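Local coordinates for protein terminal oxygenase component of carbazole (PDB 7BUG) that forms the terminal oxygenase of carbazole 1,9a-dioxygenase, dioxygenating carbazole at its angular C-9a and adjacent C-1 positions to an unstable cis-hydrodiol, at residues 29-34 / 283-288; 33-38 / 131-136; 179-184 / 359-364. One frame throughout, in Å; residues are numbered along the deposited sequence.

Contact 1. Residues 29-34 / 283-288; sequences WYPVMF and FEWYVP
Trp285 meets Pro31 where strand 283-288 crosses strand 29-32 at nearly a right angle (98°), so that side chains and one water join the strands without a direct hydrogen bond. Pro31 lies over one face of the indole: its CG sits 3.5 Å from the centroid of the Trp285 five-membered ring, 11° off the normal, a CH-pi contact. Pro31 CD extends over the same pyrrole part and comes within 3.3 Å of Trp285 CD1. The nitrogen of the indole is engaged too, since Trp285 NE1 donates to a water at 2.8 Å that in turn donates to Trp29 O. An alanine in place of Trp285 would probably leave the Pro31 ring without its aromatic floor and that water without its indole donor. Two residues on, Val287 splits its methyl groups. Val287 CG2 is 3.4 Å from Pro31 O, and Val287 CG1, anti to the backbone N (chi1 -180°), packs 3.9 Å from Tyr30 CB. Pro288 ends the run, its CD 3.8 Å from Tyr30 CE1, while the phenol hydroxyl of Tyr30 bonds to Phe25 O. This buried seam joins the Rieske sheet to the large sheet of the catalytic domain. Its chemistry is mainly apolar, and Pro31 O, enclosed beside the Val287 methyl, has no polar partner in the model.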
loop_
_atom_site.group_PDB
_atom_site.type_symbol
_atom_site.label_atom_id
_atom_site.label_comp_id
_atom_site.label_asym_id
_atom_site.label_seq_id
_atom_site.Cartn_x
_atom_site.Cartn_y
_atom_site.Cartn_z
ATOM N N TRP A 29 9.618 -8.932 29.398
ATOM C CA TRP A 29 10.829 -9.386 28.719
ATOM C C TRP A 29 10.441 -10.120 27.439
ATOM O O TRP A 29 9.550 -10.959 27.504
ATOM C CB TRP A 29 11.633 -10.307 29.616
ATOM C CG TRP A 29 12.246 -9.670 30.818
ATOM C CD1 TRP A 29 11.779 -9.721 32.098
ATOM C CD2 TRP A 29 13.493 -8.962 30.859
ATOM N NE1 TRP A 29 12.633 -9.063 32.934
ATOM C CE2 TRP A 29 13.709 -8.636 32.222
ATOM C CE3 TRP A 29 14.453 -8.589 29.919
ATOM C CZ2 TRP A 29 14.817 -7.909 32.632
ATOM C CZ3 TRP A 29 15.574 -7.932 30.333
ATOM C CH2 TRP A 29 15.752 -7.592 31.671
ATOM N N TYR A 30 11.201 -9.844 26.380
ATOM C CA TYR A 30 11.072 -10.572 25.100
ATOM C C TYR A 30 12.440 -10.944 24.538
ATOM O O TYR A 30 13.320 -10.098 24.483
ATOM C CB TYR A 30 10.394 -9.684 24.050
ATOM C CG TYR A 30 8.959 -9.389 24.375
ATOM C CD1 TYR A 30 7.959 -10.274 24.041
ATOM C CD2 TYR A 30 8.604 -8.248 25.044
ATOM C CE1 TYR A 30 6.624 -9.994 24.311
ATOM C CE2 TYR A 30 7.293 -7.971 25.375
ATOM C CZ TYR A 30 6.288 -8.839 24.990
ATOM O OH TYR A 30 5.010 -8.516 25.330
ATOM N N PRO A 31 12.580 -12.150 23.998
ATOM C CA PRO A 31 13.787 -12.516 23.263
ATOM C C PRO A 31 13.774 -11.951 21.853
ATOM O O PRO A 31 12.714 -11.912 21.247
ATOM C CB PRO A 31 13.783 -14.033 23.281
ATOM C CG PRO A 31 12.347 -14.371 23.211
ATOM C CD PRO A 31 11.644 -13.293 24.036
ATOM N N VAL A 32 14.923 -11.483 21.374
ATOM C CA VAL A 32 14.943 -10.838 20.028
ATOM C C VAL A 32 16.052 -11.397 19.149
ATOM O O VAL A 32 15.960 -11.194 17.938
ATOM C CB VAL A 32 15.084 -9.325 20.177
ATOM C CG1 VAL A 32 13.835 -8.741 20.857
ATOM C CG2 VAL A 32 16.319 -8.929 20.916
ATOM N N MET A 33 17.062 -12.023 19.725
ATOM C CA MET A 33 18.194 -12.564 18.928
ATOM C C MET A 33 19.019 -13.453 19.846
ATOM O O MET A 33 18.718 -13.533 21.035
ATOM C CB MET A 33 19.077 -11.460 18.358
ATOM C CG MET A 33 19.850 -10.716 19.370
ATOM S SD MET A 33 20.804 -9.355 18.595
ATOM C CE MET A 33 19.491 -8.203 18.260
ATOM N N PHE A 34 19.966 -14.170 19.265
ATOM C CA PHE A 34 20.900 -15.032 20.037
ATOM C C PHE A 34 22.159 -14.242 20.360
ATOM O O PHE A 34 22.548 -13.332 19.661
ATOM C CB PHE A 34 21.182 -16.332 19.288
ATOM C CG PHE A 34 19.957 -17.190 19.137
ATOM C CD1 PHE A 34 19.460 -17.910 20.208
ATOM C CD2 PHE A 34 19.256 -17.195 17.948
ATOM C CE1 PHE A 34 18.312 -18.696 20.076
ATOM C CE2 PHE A 34 18.124 -17.986 17.819
ATOM C CZ PHE A 34 17.622 -18.682 18.885
ATOM N N PHE A 283 10.698 -24.710 23.650
ATOM C CA PHE A 283 10.165 -23.420 24.141
ATOM C C PHE A 283 10.172 -22.462 22.956
ATOM O O PHE A 283 11.220 -22.263 22.328
ATOM C CB PHE A 283 11.020 -22.856 25.274
ATOM C CG PHE A 283 11.461 -23.777 26.391
ATOM C CD1 PHE A 283 12.660 -24.485 26.303
ATOM C CD2 PHE A 283 10.716 -23.898 27.559
ATOM C CE1 PHE A 283 13.099 -25.274 27.363
ATOM C CE2 PHE A 283 11.175 -24.672 28.618
ATOM C CZ PHE A 283 12.378 -25.328 28.528
ATOM N N GLU A 284 9.023 -21.883 22.618
ATOM C CA GLU A 284 9.003 -20.993 21.458
ATOM C C GLU A 284 8.190 -19.738 21.809
ATOM O O GLU A 284 7.083 -19.803 22.358
ATOM C CB GLU A 284 8.529 -21.719 20.188
ATOM C CG GLU A 284 7.155 -22.269 20.280
ATOM C CD GLU A 284 6.710 -22.913 18.952
ATOM O OE1 GLU A 284 7.608 -23.505 18.294
ATOM O OE2 GLU A 284 5.563 -22.744 18.563
ATOM N N TRP A 285 8.762 -18.610 21.424
ATOM C CA TRP A 285 8.141 -17.289 21.611
ATOM C C TRP A 285 7.567 -16.813 20.276
ATOM O O TRP A 285 8.187 -17.085 19.211
ATOM C CB TRP A 285 9.158 -16.274 22.100
ATOM C CG TRP A 285 9.543 -16.341 23.549
ATOM C CD1 TRP A 285 9.139 -15.432 24.471
ATOM C CD2 TRP A 285 10.426 -17.251 24.242
ATOM N NE1 TRP A 285 9.723 -15.673 25.685
ATOM C CE2 TRP A 285 10.503 -16.795 25.579
ATOM C CE3 TRP A 285 11.163 -18.382 23.870
ATOM C CZ2 TRP A 285 11.278 -17.443 26.538
ATOM C CZ3 TRP A 285 11.953 -19.001 24.831
ATOM C CH2 TRP A 285 11.987 -18.531 26.139
ATOM N N TYR A 286 6.557 -15.978 20.384
ATOM C CA TYR A 286 5.931 -15.240 19.284
ATOM C C TYR A 286 5.995 -13.768 19.649
ATOM O O TYR A 286 5.093 -13.234 20.337
ATOM C CB TYR A 286 4.527 -15.758 19.072
ATOM C CG TYR A 286 4.380 -17.243 19.251
ATOM C CD1 TYR A 286 4.726 -18.151 18.245
ATOM C CD2 TYR A 286 3.969 -17.753 20.467
ATOM C CE1 TYR A 286 4.570 -19.514 18.446
ATOM C CE2 TYR A 286 3.832 -19.113 20.678
ATOM C CZ TYR A 286 4.132 -20.002 19.664
ATOM O OH TYR A 286 3.940 -21.339 20.005
ATOM N N VAL A 287 7.057 -13.145 19.221
ATOM C CA VAL A 287 7.408 -11.792 19.723
ATOM C C VAL A 287 6.841 -10.739 18.781
ATOM O O VAL A 287 7.213 -10.675 17.596
ATOM C CB VAL A 287 8.925 -11.661 19.852
ATOM C CG1 VAL A 287 9.284 -10.287 20.365
ATOM C CG2 VAL A 287 9.470 -12.765 20.733
ATOM N N PRO A 288 6.024 -9.796 19.288
ATOM C CA PRO A 288 5.436 -8.786 18.430
ATOM C C PRO A 288 6.496 -7.810 17.919
ATOM O O PRO A 288 7.265 -7.198 18.700
ATOM C CB PRO A 288 4.435 -8.017 19.324
ATOM C CG PRO A 288 4.328 -8.845 20.560
ATOM C CD PRO A 288 5.613 -9.631 20.675
HETATM O O HOH W 1 10.108 -13.686 27.678
#

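Contact 2. Residues 33-38 / 131-136; sequences MFSKEI and GCVFIY
Val133 N donates to Met33 O over 2.8 Å, nearly straight at 164°, just as the chain turns a corner after strand 28-32. The closely packed part centres on Val133, whose side chain lies beside that of Met33, both pointing the same way. Met33 CG, held between the backbone N and the carbonyl carbon (chi1 69°), touches Val133 CG2 at 3.8 Å. Val133 CG2 also lies 3.7 Å from Ser35 N, and Ile38 CG2 approaches the same methyl more distantly. On the other face of the sheet lie Phe34 and Cys132, an antiparallel non-hydrogen-bonded pair; Cys132 SG is 3.9 Å from Phe34 CE1, an oblique sulfur-aromatic contact.

Toward Gly131 the contact opens to solvent. Ser35 N donates to Gly131 O at 2.9 Å, from well above the carbonyl plane, and a water donates to the same oxygen at 2.8 Å while accepting from Lys36 N. Two donors thus share one carbonyl at the exposed margin. The Glu37 side chain returns to the residue before the 3-10 turn 35-37, Glu37 OE1 accepting from Phe34 N at 2.8 Å.

Around this corner, Ser35 OG bonds to Glu128 OE2 of strand 123-129, the sheet neighbour of strand 132-137. Val133 also packs on Val126 of that strand, Met33 reaches Leu46 of strand 44-48, and the Phe34 ring stacks with Phe297 of strand 293-303.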
loop_
_atom_site.group_PDB
_atom_site.type_symbol
_atom_site.label_atom_id
_atom_site.label_comp_id
_atom_site.label_asym_id
_atom_site.label_seq_id
_atom_site.Cartn_x
_atom_site.Cartn_y
_atom_site.Cartn_z
ATOM N N MET A 33 17.062 -12.023 19.725
ATOM C CA MET A 33 18.194 -12.564 18.928
ATOM C C MET A 33 19.019 -13.453 19.846
ATOM O O MET A 33 18.718 -13.533 21.035
ATOM C CB MET A 33 19.077 -11.460 18.358
ATOM C CG MET A 33 19.850 -10.716 19.370
ATOM S SD MET A 33 20.804 -9.355 18.595
ATOM C CE MET A 33 19.491 -8.203 18.260
ATOM N N PHE A 34 19.966 -14.170 19.265
ATOM C CA PHE A 34 20.900 -15.032 20.037
ATOM C C PHE A 34 22.159 -14.242 20.360
ATOM O O PHE A 34 22.548 -13.332 19.661
ATOM C CB PHE A 34 21.182 -16.332 19.288
ATOM C CG PHE A 34 19.957 -17.190 19.137
ATOM C CD1 PHE A 34 19.460 -17.910 20.208
ATOM C CD2 PHE A 34 19.256 -17.195 17.948
ATOM C CE1 PHE A 34 18.312 -18.696 20.076
ATOM C CE2 PHE A 34 18.124 -17.986 17.819
ATOM C CZ PHE A 34 17.622 -18.682 18.885
ATOM N N SER A 35 22.705 -14.513 21.534
ATOM C CA SER A 35 23.926 -13.857 22.043
ATOM C C SER A 35 25.024 -13.869 20.971
ATOM O O SER A 35 25.720 -12.829 20.813
ATOM C CB SER A 35 24.360 -14.587 23.267
ATOM O OG SER A 35 23.431 -14.408 24.334
ATOM N N LYS A 36 25.150 -14.976 20.248
ATOM C CA LYS A 36 26.287 -15.177 19.287
ATOM C C LYS A 36 26.074 -14.270 18.076
ATOM O O LYS A 36 26.972 -14.125 17.273
ATOM C CB LYS A 36 26.357 -16.637 18.860
ATOM C CG LYS A 36 25.155 -17.101 18.039
ATOM C CD LYS A 36 25.191 -18.550 17.573
ATOM C CE LYS A 36 25.866 -19.484 18.547
ATOM N NZ LYS A 36 25.816 -20.866 18.024
ATOM N N GLU A 37 24.897 -13.673 17.936
ATOM C CA GLU A 37 24.591 -12.849 16.743
ATOM C C GLU A 37 24.985 -11.410 16.956
ATOM O O GLU A 37 24.781 -10.596 16.024
ATOM C CB GLU A 37 23.113 -12.921 16.398
ATOM C CG GLU A 37 22.699 -14.311 15.996
ATOM C CD GLU A 37 21.233 -14.461 15.627
ATOM O OE1 GLU A 37 20.351 -14.068 16.445
ATOM O OE2 GLU A 37 20.976 -14.991 14.504
ATOM N N ILE A 38 25.380 -11.034 18.175
ATOM C CA ILE A 38 25.775 -9.635 18.475
ATOM C C ILE A 38 27.194 -9.677 19.053
ATOM O O ILE A 38 27.413 -10.233 20.141
ATOM C CB ILE A 38 24.783 -8.838 19.333
ATOM C CG1 ILE A 38 25.405 -7.502 19.730
ATOM C CG2 ILE A 38 24.279 -9.622 20.519
ATOM C CD1 ILE A 38 24.427 -6.440 19.889
ATOM N N GLY A 131 22.136 -18.125 26.100
ATOM C CA GLY A 131 22.543 -17.699 24.759
ATOM C C GLY A 131 21.440 -16.971 24.022
ATOM O O GLY A 131 21.588 -16.795 22.826
ATOM N N CYS A 132 20.425 -16.462 24.746
ATOM C CA CYS A 132 19.315 -15.665 24.147
ATOM C C CYS A 132 19.356 -14.249 24.695
ATOM O O CYS A 132 19.588 -14.051 25.923
ATOM C CB CYS A 132 17.960 -16.282 24.437
ATOM S SG CYS A 132 17.846 -18.013 23.902
ATOM N N VAL A 133 19.071 -13.271 23.834
ATOM C CA VAL A 133 19.070 -11.849 24.233
ATOM C C VAL A 133 17.629 -11.435 24.507
ATOM O O VAL A 133 16.832 -11.443 23.553
ATOM C CB VAL A 133 19.691 -10.968 23.139
ATOM C CG1 VAL A 133 19.592 -9.481 23.456
ATOM C CG2 VAL A 133 21.124 -11.382 22.854
ATOM N N PHE A 134 17.367 -11.001 25.746
ATOM C CA PHE A 134 16.016 -10.548 26.159
ATOM C C PHE A 134 16.047 -9.051 26.408
ATOM O O PHE A 134 16.973 -8.548 27.106
ATOM C CB PHE A 134 15.620 -11.267 27.446
ATOM C CG PHE A 134 15.309 -12.720 27.314
ATOM C CD1 PHE A 134 16.283 -13.707 27.387
ATOM C CD2 PHE A 134 14.008 -13.109 27.078
ATOM C CE1 PHE A 134 15.943 -15.051 27.214
ATOM C CE2 PHE A 134 13.677 -14.452 26.996
ATOM C CZ PHE A 134 14.646 -15.415 27.091
ATOM N N ILE A 135 15.056 -8.336 25.898
ATOM C CA ILE A 135 14.861 -6.895 26.171
ATOM C C ILE A 135 13.597 -6.745 27.004
ATOM O O ILE A 135 12.600 -7.377 26.660
ATOM C CB ILE A 135 14.770 -6.112 24.845
ATOM C CG1 ILE A 135 16.080 -6.251 24.075
ATOM C CG2 ILE A 135 14.387 -4.657 25.071
ATOM C CD1 ILE A 135 16.055 -5.636 22.720
ATOM N N TYR A 136 13.674 -5.954 28.056
ATOM C CA TYR A 136 12.488 -5.591 28.851
ATOM C C TYR A 136 11.864 -4.385 28.194
ATOM O O TYR A 136 12.401 -3.292 28.336
ATOM C CB TYR A 136 12.878 -5.304 30.290
ATOM C CG TYR A 136 11.659 -4.994 31.117
ATOM C CD1 TYR A 136 10.766 -5.988 31.449
ATOM C CD2 TYR A 136 11.390 -3.696 31.537
ATOM C CE1 TYR A 136 9.654 -5.715 32.222
ATOM C CE2 TYR A 136 10.292 -3.428 32.335
ATOM C CZ TYR A 136 9.433 -4.444 32.683
ATOM O OH TYR A 136 8.354 -4.133 33.471
HETATM O O HOH W 2 23.784 -17.509 21.328
#

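Contact 3. Residues 179-184 / 359-364; sequences FDPSHI and DEAIVA. With FE2 (Fe (II) ion), chain E.
Asp359 OD1 takes hydrogen bonds from two waters that tie it to Asp180 across the contact: one also donates to Asp180 OD2 at 2.9 Å, the other to Asp180 OD1 at 2.7 Å. The loop 179-184 belongs to the facial triad of two histidines and one carboxylate that holds the iron in Rieske oxygenases; here His183, His187 and Asp333 bind the ferrous ion. The two waters fill the interval between carboxylate oxygens that lie 4.4 Å apart, Asp180 OD1 and Asp359 OD1. Each carboxylate also has a partner in the Rieske domain of the second subunit: Asp180 OD2 bonds to His93 NE2 and Asp359 OD2 to His71 NE2, both histidines being ligands of the [2Fe-2S] cluster. Asp180 therefore stands between the cluster of one subunit and the iron of the next, consistent with the electron path known in this family. Within its own loop, Asp180 OD1 receives weak bonds from the backbone N of Ser182 and of His183.

Beside this polar bridge the helix 360-372 presents an apolar flank. The Ile362 and Asp180 side chains cross obliquely, Ile362 CD1 lying 3.7 Å from Asp180 CG. Ala361 CB fits between Phe179 CE2, at 3.6 Å, and Pro181 CG, at 3.8 Å. CG of Phe179, anti to the backbone N (chi1 -166°), is directed to the helix side; the ring meets Ala361 O at its edge, Phe179 CE2 coming 3.2 Å from that oxygen. The imidazole of His183 is held through both nitrogens: ND1 donates to a lone pair of Asp180 O, in the ring plane and almost straight at 177°, and His183 NE2 binds the iron at 2.0 Å.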
loop_
_atom_site.group_PDB
_atom_site.type_symbol
_atom_site.label_atom_id
_atom_site.label_comp_id
_atom_site.label_asym_id
_atom_site.label_seq_id
_atom_site.Cartn_x
_atom_site.Cartn_y
_atom_site.Cartn_z
ATOM N N PHE A 179 -0.733 -23.035 20.738
ATOM C CA PHE A 179 -1.410 -23.600 21.920
ATOM C C PHE A 179 -2.695 -24.344 21.530
ATOM O O PHE A 179 -3.339 -24.928 22.371
ATOM C CB PHE A 179 -1.734 -22.494 22.913
ATOM C CG PHE A 179 -2.110 -23.014 24.269
ATOM C CD1 PHE A 179 -1.295 -23.912 24.948
ATOM C CD2 PHE A 179 -3.250 -22.545 24.892
ATOM C CE1 PHE A 179 -1.659 -24.372 26.211
ATOM C CE2 PHE A 179 -3.598 -23.002 26.150
ATOM C CZ PHE A 179 -2.795 -23.899 26.816
ATOM N N ASP A 180 -3.001 -24.408 20.250
ATOM C CA ASP A 180 -4.300 -24.955 19.790
ATOM C C ASP A 180 -4.260 -26.489 19.798
ATOM O O ASP A 180 -3.430 -27.083 19.099
ATOM C CB ASP A 180 -4.454 -24.399 18.385
ATOM C CG ASP A 180 -5.715 -24.790 17.684
ATOM O OD1 ASP A 180 -6.277 -25.877 18.029
ATOM O OD2 ASP A 180 -6.069 -24.026 16.763
ATOM N N PRO A 181 -5.045 -27.191 20.639
ATOM C CA PRO A 181 -4.882 -28.635 20.716
ATOM C C PRO A 181 -5.232 -29.377 19.410
ATOM O O PRO A 181 -4.654 -30.419 19.102
ATOM C CB PRO A 181 -5.819 -29.063 21.875
ATOM C CG PRO A 181 -6.165 -27.766 22.607
ATOM C CD PRO A 181 -6.043 -26.653 21.578
ATOM N N SER A 182 -6.186 -28.866 18.638
ATOM C CA SER A 182 -6.665 -29.589 17.417
ATOM C C SER A 182 -5.872 -29.250 16.147
ATOM O O SER A 182 -6.013 -29.972 15.127
ATOM C CB SER A 182 -8.100 -29.352 17.225
ATOM O OG SER A 182 -8.804 -30.003 18.262
ATOM N N HIS A 183 -4.986 -28.247 16.167
ATOM C CA HIS A 183 -4.244 -27.807 14.977
ATOM C C HIS A 183 -3.285 -28.902 14.545
ATOM O O HIS A 183 -2.775 -28.814 13.440
ATOM C CB HIS A 183 -3.505 -26.457 15.205
ATOM C CG HIS A 183 -2.089 -26.597 15.610
ATOM N ND1 HIS A 183 -1.730 -26.830 16.909
ATOM C CD2 HIS A 183 -0.950 -26.627 14.893
ATOM C CE1 HIS A 183 -0.429 -26.956 16.981
ATOM N NE2 HIS A 183 0.106 -26.826 15.755
ATOM N N ILE A 184 -2.960 -29.882 15.410
ATOM C CA ILE A 184 -1.949 -30.921 15.092
ATOM C C ILE A 184 -2.359 -31.766 13.873
ATOM O O ILE A 184 -1.467 -32.362 13.289
ATOM C CB ILE A 184 -1.722 -31.830 16.303
ATOM C CG1 ILE A 184 -3.005 -32.515 16.756
ATOM C CG2 ILE A 184 -1.048 -31.013 17.404
ATOM C CD1 ILE A 184 -2.773 -33.623 17.760
ATOM N N ASP A 359 -11.041 -25.393 21.598
ATOM C CA ASP A 359 -10.622 -23.983 21.694
ATOM C C ASP A 359 -10.742 -23.507 23.153
ATOM O O ASP A 359 -10.424 -22.321 23.419
ATOM C CB ASP A 359 -11.447 -23.122 20.744
ATOM C CG ASP A 359 -11.142 -23.436 19.292
ATOM O OD1 ASP A 359 -9.952 -23.676 18.990
ATOM O OD2 ASP A 359 -12.119 -23.385 18.471
ATOM N N GLU A 360 -11.246 -24.351 24.075
ATOM C CA GLU A 360 -11.247 -24.001 25.523
ATOM C C GLU A 360 -9.827 -23.601 25.920
ATOM O O GLU A 360 -9.675 -22.647 26.701
ATOM C CB GLU A 360 -11.790 -25.169 26.353
ATOM C CG GLU A 360 -11.799 -24.923 27.836
ATOM C CD GLU A 360 -12.640 -23.734 28.286
ATOM O OE1 GLU A 360 -13.577 -23.350 27.557
ATOM O OE2 GLU A 360 -12.350 -23.189 29.392
ATOM N N ALA A 361 -8.803 -24.276 25.420
ATOM C CA ALA A 361 -7.388 -23.948 25.731
ATOM C C ALA A 361 -7.079 -22.516 25.256
ATOM O O ALA A 361 -6.538 -21.684 26.030
ATOM C CB ALA A 361 -6.451 -24.896 25.069
ATOM N N ILE A 362 -7.499 -22.178 24.037
ATOM C CA ILE A 362 -7.271 -20.830 23.467
ATOM C C ILE A 362 -7.999 -19.763 24.287
ATOM O O ILE A 362 -7.382 -18.703 24.573
ATOM C CB ILE A 362 -7.641 -20.781 21.983
ATOM C CG1 ILE A 362 -6.620 -21.645 21.218
ATOM C CG2 ILE A 362 -7.677 -19.312 21.503
ATOM C CD1 ILE A 362 -7.023 -22.001 19.811
ATOM N N VAL A 363 -9.266 -19.994 24.643
ATOM C CA VAL A 363 -10.076 -19.022 25.409
ATOM C C VAL A 363 -9.460 -18.859 26.805
ATOM O O VAL A 363 -9.396 -17.740 27.272
ATOM C CB VAL A 363 -11.545 -19.461 25.435
ATOM C CG1 VAL A 363 -12.333 -18.809 26.544
ATOM C CG2 VAL A 363 -12.171 -19.176 24.069
ATOM N N ALA A 364 -8.949 -19.905 27.409
ATOM C CA ALA A 364 -8.299 -19.776 28.740
ATOM C C ALA A 364 -7.074 -18.873 28.607
ATOM O O ALA A 364 -6.882 -18.025 29.470
ATOM C CB ALA A 364 -7.933 -21.128 29.263
HETATM FE FE FE2 E . 2.011 -26.707 15.203
HETATM O O HOH W 3 -8.621 -22.659 16.913
HETATM O O HOH W 4 -8.852 -25.953 18.938
HETATM O O HOH W 5 2.866 -27.347 16.668
HETATM O O HOH W 6 2.164 -25.040 16.627
#

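Contacts 1 and 2 start from the same run of chain, share Met33 and Phe34, and have centres 9 Å apart. Strands 28-32 and 132-137 are neighbours in the Rieske-side sheet; contact 2 extends their pairing past the corner at 33, while contact 1 sets the first strand against strand 281-288 of the catalytic sheet. Contact 3 lies in the catalytic part, its centre about 21 Å from that of contact 1 and about 30 Å from that of contact 2. In sequence, contact 2 closes before contact 3 opens, whereas contacts 1 and 3 alternate. Contact 1 thus joins the two domains within one chain, contact 2 closes the edge of the Rieske-side sheet, and contact 3 meets the histidine ligands of the second subunit's cluster.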